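Local atomic coordinates of exopolygalacturonase (Yersinia enterocolitica, PDB entry 2UVF), a protein that hydrolyses polygalacturonic acid of pectin from the chain end, as a family 28 exopolygalacturonase. Residues G476-L490 with Q518-S532. Residues are numbered along the deposited sequence; the frame is centred on the assembly and turned at random. Where two conformers were deposited one is given.
With SO4 (sulfate ion), chain E.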
loop_
_atom_site.group_PDB
_atom_site.type_symbol
_atom_site.label_atom_id
_atom_site.label_comp_id
_atom_site.label_asym_id
_atom_site.label_seq_id
_atom_site.Cartn_x
_atom_site.Cartn_y
_atom_site.Cartn_z
ATOM N N GLY A 476 -6.296 14.531 -10.996
ATOM C CA GLY A 476 -6.393 13.260 -11.687
ATOM C C GLY A 476 -5.158 12.417 -11.441
ATOM O O GLY A 476 -4.392 12.664 -10.515
ATOM N N ALA A 477 -4.987 11.398 -12.270
ATOM C CA ALA A 477 -3.809 10.536 -12.216
ATOM C C ALA A 477 -3.238 10.392 -13.619
ATOM O O ALA A 477 -3.972 10.333 -14.616
ATOM C CB ALA A 477 -4.152 9.173 -11.616
ATOM N N ARG A 478 -1.920 10.388 -13.685
ATOM C CA ARG A 478 -1.210 10.306 -14.939
ATOM C C ARG A 478 0.058 9.503 -14.743
ATOM O O ARG A 478 0.543 9.354 -13.618
ATOM C CB ARG A 478 -0.883 11.705 -15.486
ATOM C CG ARG A 478 -0.017 12.596 -14.601
ATOM C CD ARG A 478 -0.083 14.043 -15.125
ATOM N NE ARG A 478 0.583 15.032 -14.270
ATOM C CZ ARG A 478 0.351 16.346 -14.332
ATOM N NH1 ARG A 478 -0.525 16.846 -15.202
ATOM N NH2 ARG A 478 0.985 17.170 -13.507
ATOM N N ASN A 479 0.587 8.996 -15.853
ATOM C CA ASN A 479 1.780 8.155 -15.858
ATOM C C ASN A 479 1.743 7.026 -14.809
ATOM O O ASN A 479 2.603 6.926 -13.939
ATOM C CB ASN A 479 3.050 8.999 -15.793
ATOM C CG ASN A 479 4.290 8.175 -16.015
ATOM O OD1 ASN A 479 4.257 7.169 -16.738
ATOM N ND2 ASN A 479 5.390 8.563 -15.371
ATOM N N VAL A 480 0.713 6.192 -14.924
ATOM C CA VAL A 480 0.497 5.032 -14.055
ATOM C C VAL A 480 0.706 3.771 -14.907
ATOM O O VAL A 480 0.066 3.617 -15.949
ATOM C CB VAL A 480 -0.942 5.061 -13.426
ATOM C CG1 VAL A 480 -1.320 3.715 -12.839
ATOM C CG2 VAL A 480 -1.073 6.166 -12.361
ATOM N N THR A 481 1.632 2.908 -14.477
ATOM C CA THR A 481 1.954 1.659 -15.181
ATOM C C THR A 481 1.616 0.466 -14.308
ATOM O O THR A 481 2.016 0.401 -13.148
ATOM C CB THR A 481 3.453 1.574 -15.651
ATOM O OG1 THR A 481 3.708 2.590 -16.622
ATOM C CG2 THR A 481 3.764 0.221 -16.301
ATOM N N PHE A 482 0.891 -0.479 -14.886
ATOM C CA PHE A 482 0.477 -1.679 -14.189
ATOM C C PHE A 482 0.866 -2.863 -15.067
ATOM O O PHE A 482 0.196 -3.173 -16.039
ATOM C CB PHE A 482 -1.037 -1.625 -13.942
ATOM C CG PHE A 482 -1.568 -2.759 -13.120
ATOM C CD1 PHE A 482 -1.748 -2.610 -11.742
ATOM C CD2 PHE A 482 -1.902 -3.973 -13.715
ATOM C CE1 PHE A 482 -2.264 -3.647 -10.990
ATOM C CE2 PHE A 482 -2.414 -4.998 -12.963
ATOM C CZ PHE A 482 -2.592 -4.837 -11.596
ATOM N N ARG A 483 1.960 -3.528 -14.705
ATOM C CA ARG A 483 2.586 -4.503 -15.603
ATOM C C ARG A 483 3.174 -5.717 -14.890
ATOM O O ARG A 483 3.457 -5.667 -13.708
ATOM C CB ARG A 483 3.671 -3.817 -16.465
ATOM C CG ARG A 483 4.904 -3.391 -15.720
ATOM C CD ARG A 483 5.989 -2.997 -16.683
ATOM N NE ARG A 483 7.254 -2.702 -16.024
ATOM C CZ ARG A 483 8.173 -1.853 -16.494
ATOM N NH1 ARG A 483 7.957 -1.183 -17.626
ATOM N NH2 ARG A 483 9.293 -1.655 -15.818
ATOM N N ASN A 484 3.390 -6.799 -15.638
ATOM C CA ASN A 484 4.076 -7.957 -15.093
ATOM C C ASN A 484 3.449 -8.393 -13.773
ATOM O O ASN A 484 4.135 -8.649 -12.795
ATOM C CB ASN A 484 5.553 -7.660 -14.914
ATOM C CG ASN A 484 6.252 -7.403 -16.220
ATOM O OD1 ASN A 484 5.773 -7.803 -17.282
ATOM N ND2 ASN A 484 7.394 -6.733 -16.151
ATOM N N ASN A 485 2.123 -8.463 -13.779
ATOM C CA ASN A 485 1.342 -8.865 -12.615
ATOM C C ASN A 485 0.476 -10.032 -12.994
ATOM O O ASN A 485 -0.073 -10.065 -14.096
ATOM C CB ASN A 485 0.423 -7.722 -12.155
ATOM C CG ASN A 485 1.183 -6.519 -11.677
ATOM O OD1 ASN A 485 0.865 -5.382 -12.034
ATOM N ND2 ASN A 485 2.186 -6.745 -10.876
ATOM N N ALA A 486 0.318 -10.967 -12.057
ATOM C CA ALA A 486 -0.567 -12.098 -12.255
ATOM C C ALA A 486 -1.698 -12.100 -11.251
ATOM O O ALA A 486 -1.492 -11.847 -10.073
ATOM C CB ALA A 486 0.214 -13.423 -12.208
ATOM N N MET A 487 -2.903 -12.420 -11.718
ATOM C CA MET A 487 -4.079 -12.292 -10.870
ATOM C C MET A 487 -5.052 -13.448 -11.030
ATOM O O MET A 487 -5.219 -13.973 -12.121
ATOM C CB MET A 487 -4.789 -10.969 -11.145
ATOM C CG MET A 487 -3.842 -9.772 -11.309
ATOM S SD MET A 487 -4.651 -8.172 -11.049
ATOM C CE MET A 487 -5.361 -7.769 -12.609
ATOM N N ARG A 488 -5.684 -13.847 -9.929
ATOM C CA ARG A 488 -6.561 -15.023 -9.956
ATOM C C ARG A 488 -7.751 -14.806 -9.035
ATOM O O ARG A 488 -7.588 -14.373 -7.898
ATOM C CB ARG A 488 -5.779 -16.298 -9.571
ATOM C CG ARG A 488 -6.628 -17.516 -9.263
ATOM C CD ARG A 488 -5.875 -18.830 -9.342
ATOM N NE ARG A 488 -6.791 -19.860 -9.861
ATOM C CZ ARG A 488 -7.387 -20.778 -9.103
ATOM N NH1 ARG A 488 -7.125 -20.829 -7.800
ATOM N NH2 ARG A 488 -8.234 -21.646 -9.638
ATOM N N ASP A 489 -8.946 -15.107 -9.529
ATOM C CA ASP A 489 -10.149 -15.057 -8.706
ATOM C C ASP A 489 -10.445 -13.651 -8.166
ATOM O O ASP A 489 -10.900 -13.494 -7.033
ATOM C CB ASP A 489 -10.067 -16.075 -7.561
ATOM C CG ASP A 489 -10.129 -17.513 -8.038
ATOM O OD1 ASP A 489 -10.492 -17.764 -9.191
ATOM O OD2 ASP A 489 -9.833 -18.417 -7.249
ATOM N N LEU A 490 -10.228 -12.636 -8.997
ATOM C CA LEU A 490 -10.609 -11.284 -8.651
ATOM C C LEU A 490 -12.095 -11.265 -8.359
ATOM O O LEU A 490 -12.849 -11.977 -9.007
ATOM C CB LEU A 490 -10.260 -10.311 -9.777
ATOM C CG LEU A 490 -8.782 -10.028 -10.036
ATOM C CD1 LEU A 490 -8.683 -8.981 -11.112
ATOM C CD2 LEU A 490 -8.070 -9.582 -8.753
ATOM N N GLN A 518 -9.238 14.234 -14.501
ATOM C CA GLN A 518 -8.948 13.450 -15.702
ATOM C C GLN A 518 -7.882 12.383 -15.452
ATOM O O GLN A 518 -6.935 12.589 -14.691
ATOM C CB GLN A 518 -8.528 14.369 -16.860
ATOM C CG GLN A 518 -7.333 15.281 -16.543
ATOM C CD GLN A 518 -7.277 16.550 -17.405
ATOM O OE1 GLN A 518 -7.167 16.480 -18.632
ATOM N NE2 GLN A 518 -7.328 17.712 -16.754
ATOM N N PHE A 519 -8.059 11.240 -16.106
ATOM C CA PHE A 519 -7.062 10.181 -16.119
ATOM C C PHE A 519 -6.488 10.044 -17.524
ATOM O O PHE A 519 -7.227 9.969 -18.504
ATOM C CB PHE A 519 -7.671 8.856 -15.656
ATOM C CG PHE A 519 -8.194 8.885 -14.246
ATOM C CD1 PHE A 519 -7.318 8.986 -13.162
ATOM C CD2 PHE A 519 -9.565 8.798 -13.999
ATOM C CE1 PHE A 519 -7.794 9.018 -11.856
ATOM C CE2 PHE A 519 -10.052 8.815 -12.703
ATOM C CZ PHE A 519 -9.166 8.928 -11.625
ATOM N N TYR A 520 -5.165 10.057 -17.614
ATOM C CA TYR A 520 -4.486 9.869 -18.889
ATOM C C TYR A 520 -3.089 9.259 -18.729
ATOM O O TYR A 520 -2.456 9.371 -17.666
ATOM C CB TYR A 520 -4.478 11.165 -19.730
ATOM C CG TYR A 520 -3.591 12.273 -19.225
ATOM C CD1 TYR A 520 -2.244 12.324 -19.573
ATOM C CD2 TYR A 520 -4.108 13.294 -18.414
ATOM C CE1 TYR A 520 -1.417 13.346 -19.102
ATOM C CE2 TYR A 520 -3.290 14.324 -17.943
ATOM C CZ TYR A 520 -1.952 14.341 -18.293
ATOM O OH TYR A 520 -1.135 15.350 -17.825
ATOM N N ASP A 521 -2.614 8.616 -19.795
ATOM C CA ASP A 521 -1.292 8.001 -19.803
ATOM C C ASP A 521 -1.256 6.846 -18.779
ATOM O O ASP A 521 -0.517 6.873 -17.793
ATOM C CB ASP A 521 -0.199 9.065 -19.580
ATOM C CG ASP A 521 1.203 8.523 -19.748
ATOM O OD1 ASP A 521 1.379 7.511 -20.466
ATOM O OD2 ASP A 521 2.135 9.114 -19.143
ATOM N N PHE A 522 -2.110 5.855 -19.030
ATOM C CA PHE A 522 -2.181 4.615 -18.259
ATOM C C PHE A 522 -1.749 3.481 -19.162
ATOM O O PHE A 522 -2.183 3.378 -20.308
ATOM C CB PHE A 522 -3.609 4.332 -17.772
ATOM C CG PHE A 522 -3.943 4.942 -16.429
ATOM C CD1 PHE A 522 -3.706 6.292 -16.166
ATOM C CD2 PHE A 522 -4.527 4.157 -15.425
ATOM C CE1 PHE A 522 -4.024 6.842 -14.928
ATOM C CE2 PHE A 522 -4.853 4.715 -14.178
ATOM C CZ PHE A 522 -4.602 6.047 -13.937
ATOM N N THR A 523 -0.909 2.622 -18.611
ATOM C CA THR A 523 -0.382 1.464 -19.300
ATOM C C THR A 523 -0.700 0.178 -18.534
ATOM O O THR A 523 -0.316 0.014 -17.361
ATOM C CB THR A 523 1.136 1.614 -19.496
ATOM O OG1 THR A 523 1.376 2.762 -20.314
ATOM C CG2 THR A 523 1.743 0.382 -20.154
ATOM N N LEU A 524 -1.421 -0.708 -19.223
ATOM C CA LEU A 524 -1.649 -2.080 -18.803
ATOM C C LEU A 524 -0.936 -3.037 -19.778
ATOM O O LEU A 524 -1.293 -3.120 -20.945
ATOM C CB LEU A 524 -3.149 -2.374 -18.738
ATOM C CG LEU A 524 -3.615 -3.492 -17.795
ATOM C CD1 LEU A 524 -3.897 -2.939 -16.415
ATOM C CD2 LEU A 524 -4.869 -4.124 -18.364
ATOM N N LYS A 525 0.078 -3.746 -19.275
ATOM C CA LYS A 525 0.975 -4.563 -20.098
ATOM C C LYS A 525 1.365 -5.850 -19.378
ATOM O O LYS A 525 1.615 -5.824 -18.167
ATOM C CB LYS A 525 2.251 -3.781 -20.414
ATOM C CG LYS A 525 2.965 -4.260 -21.664
ATOM C CD LYS A 525 4.042 -3.272 -22.131
ATOM C CE LYS A 525 3.461 -1.881 -22.429
ATOM N NZ LYS A 525 4.284 -1.075 -23.407
ATOM N N ASN A 526 1.417 -6.961 -20.121
ATOM C CA ASN A 526 1.922 -8.247 -19.601
ATOM C C ASN A 526 1.188 -8.667 -18.325
ATOM O O ASN A 526 1.820 -8.899 -17.306
ATOM C CB ASN A 526 3.430 -8.174 -19.299
ATOM C CG ASN A 526 4.272 -7.717 -20.487
ATOM O OD1 ASN A 526 3.834 -7.741 -21.629
ATOM N ND2 ASN A 526 5.503 -7.311 -20.206
ATOM N N VAL A 527 -0.141 -8.738 -18.400
ATOM C CA VAL A 527 -1.015 -9.001 -17.254
ATOM C C VAL A 527 -1.957 -10.146 -17.614
ATOM O O VAL A 527 -2.569 -10.150 -18.675
ATOM C CB VAL A 527 -1.837 -7.735 -16.832
ATOM C CG1 VAL A 527 -3.042 -8.098 -15.934
ATOM C CG2 VAL A 527 -0.937 -6.683 -16.169
ATOM N N THR A 528 -2.051 -11.116 -16.718
ATOM C CA THR A 528 -2.910 -12.267 -16.898
ATOM C C THR A 528 -3.876 -12.322 -15.727
ATOM O O THR A 528 -3.474 -12.152 -14.576
ATOM C CB THR A 528 -2.084 -13.564 -16.950
ATOM O OG1 THR A 528 -1.170 -13.580 -15.835
ATOM C CG2 THR A 528 -1.290 -13.639 -18.255
ATOM N N VAL A 529 -5.147 -12.520 -16.031
ATOM C CA VAL A 529 -6.152 -12.781 -15.027
ATOM C C VAL A 529 -6.849 -14.086 -15.371
ATOM O O VAL A 529 -7.348 -14.250 -16.487
ATOM C CB VAL A 529 -7.262 -11.678 -14.964
ATOM C CG1 VAL A 529 -8.264 -11.987 -13.839
ATOM C CG2 VAL A 529 -6.678 -10.295 -14.798
ATOM N N ASP A 530 -6.892 -14.995 -14.400
ATOM C CA ASP A 530 -7.747 -16.175 -14.473
ATOM C C ASP A 530 -8.887 -16.032 -13.472
ATOM O O ASP A 530 -8.665 -16.067 -12.265
ATOM C CB ASP A 530 -6.955 -17.443 -14.186
ATOM C CG ASP A 530 -7.770 -18.720 -14.398
ATOM O OD1 ASP A 530 -8.874 -18.708 -14.999
ATOM O OD2 ASP A 530 -7.285 -19.764 -13.946
ATOM N N ASN A 531 -10.098 -15.877 -14.002
ATOM C CA ASN A 531 -11.329 -15.777 -13.225
ATOM C C ASN A 531 -11.542 -14.420 -12.589
ATOM O O ASN A 531 -10.656 -13.869 -11.922
ATOM C CB ASN A 531 -11.432 -16.868 -12.148
ATOM C CG ASN A 531 -11.322 -18.274 -12.716
ATOM O OD1 ASN A 531 -10.746 -19.163 -12.083
ATOM N ND2 ASN A 531 -11.877 -18.481 -13.898
ATOM N N SER A 532 -12.731 -13.889 -12.829
ATOM C CA SER A 532 -13.235 -12.718 -12.139
ATOM C C SER A 532 -14.676 -13.123 -11.870
ATOM O O SER A 532 -15.435 -13.372 -12.819
ATOM C CB SER A 532 -13.189 -11.503 -13.041
ATOM O OG SER A 532 -12.875 -10.322 -12.319
HETATM S S SO4 E . -8.955 -22.667 -13.121
HETATM O O1 SO4 E . -7.670 -22.622 -12.410
HETATM O O2 SO4 E . -9.328 -24.072 -13.310
HETATM O O3 SO4 E . -9.991 -21.997 -12.327
HETATM O O4 SO4 E . -8.827 -22.024 -14.434
#
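Chi1 near +60° in both Arg478 and Tyr520 (60° and 71°) tucks CG in between backbone N and C and sends the two side chains out alongside each other. Arg478 CB then sits over one face of the tyrosine ring, 4.1 Å from its centroid, while the extended arginine chain carries NH1 to Tyr520 OH for a 3.1 Å hydrogen bond; Arg478 NE forms a salt bridge with Glu449. Val480 CB stands over the centre of the Phe522 ring, 3.8 Å from the centroid. Further along, Leu524 CD1 approaches Phe482 CD2 at 3.5 Å and Met487 CE meets Val529 CG2 at 3.6 Å. Where both chains turn a corner, the amides of Asn484 and Asn526 lie nearly coplanar, and Asn526 ND2 donates to Asn484 OD1 (3.0 Å); Asn526 OD1 in turn accepts from Asn558 ND2, so hydrogen-bonded asparagines continue onto the next coil. The strands run parallel and in register, with Phe482 N to Thr523 O at 2.8 Å, as expected of neighbouring coils of the family's right-handed beta-helix. Arg488 NH2 grips a sulfate, probably from the crystallisation liquor, through O1 (3.0 Å) and O3. The chemistry thus divides into an apolar interior, a corner hydrogen-bonded through asparagine side chains and an outer surface where charged side chains find partners.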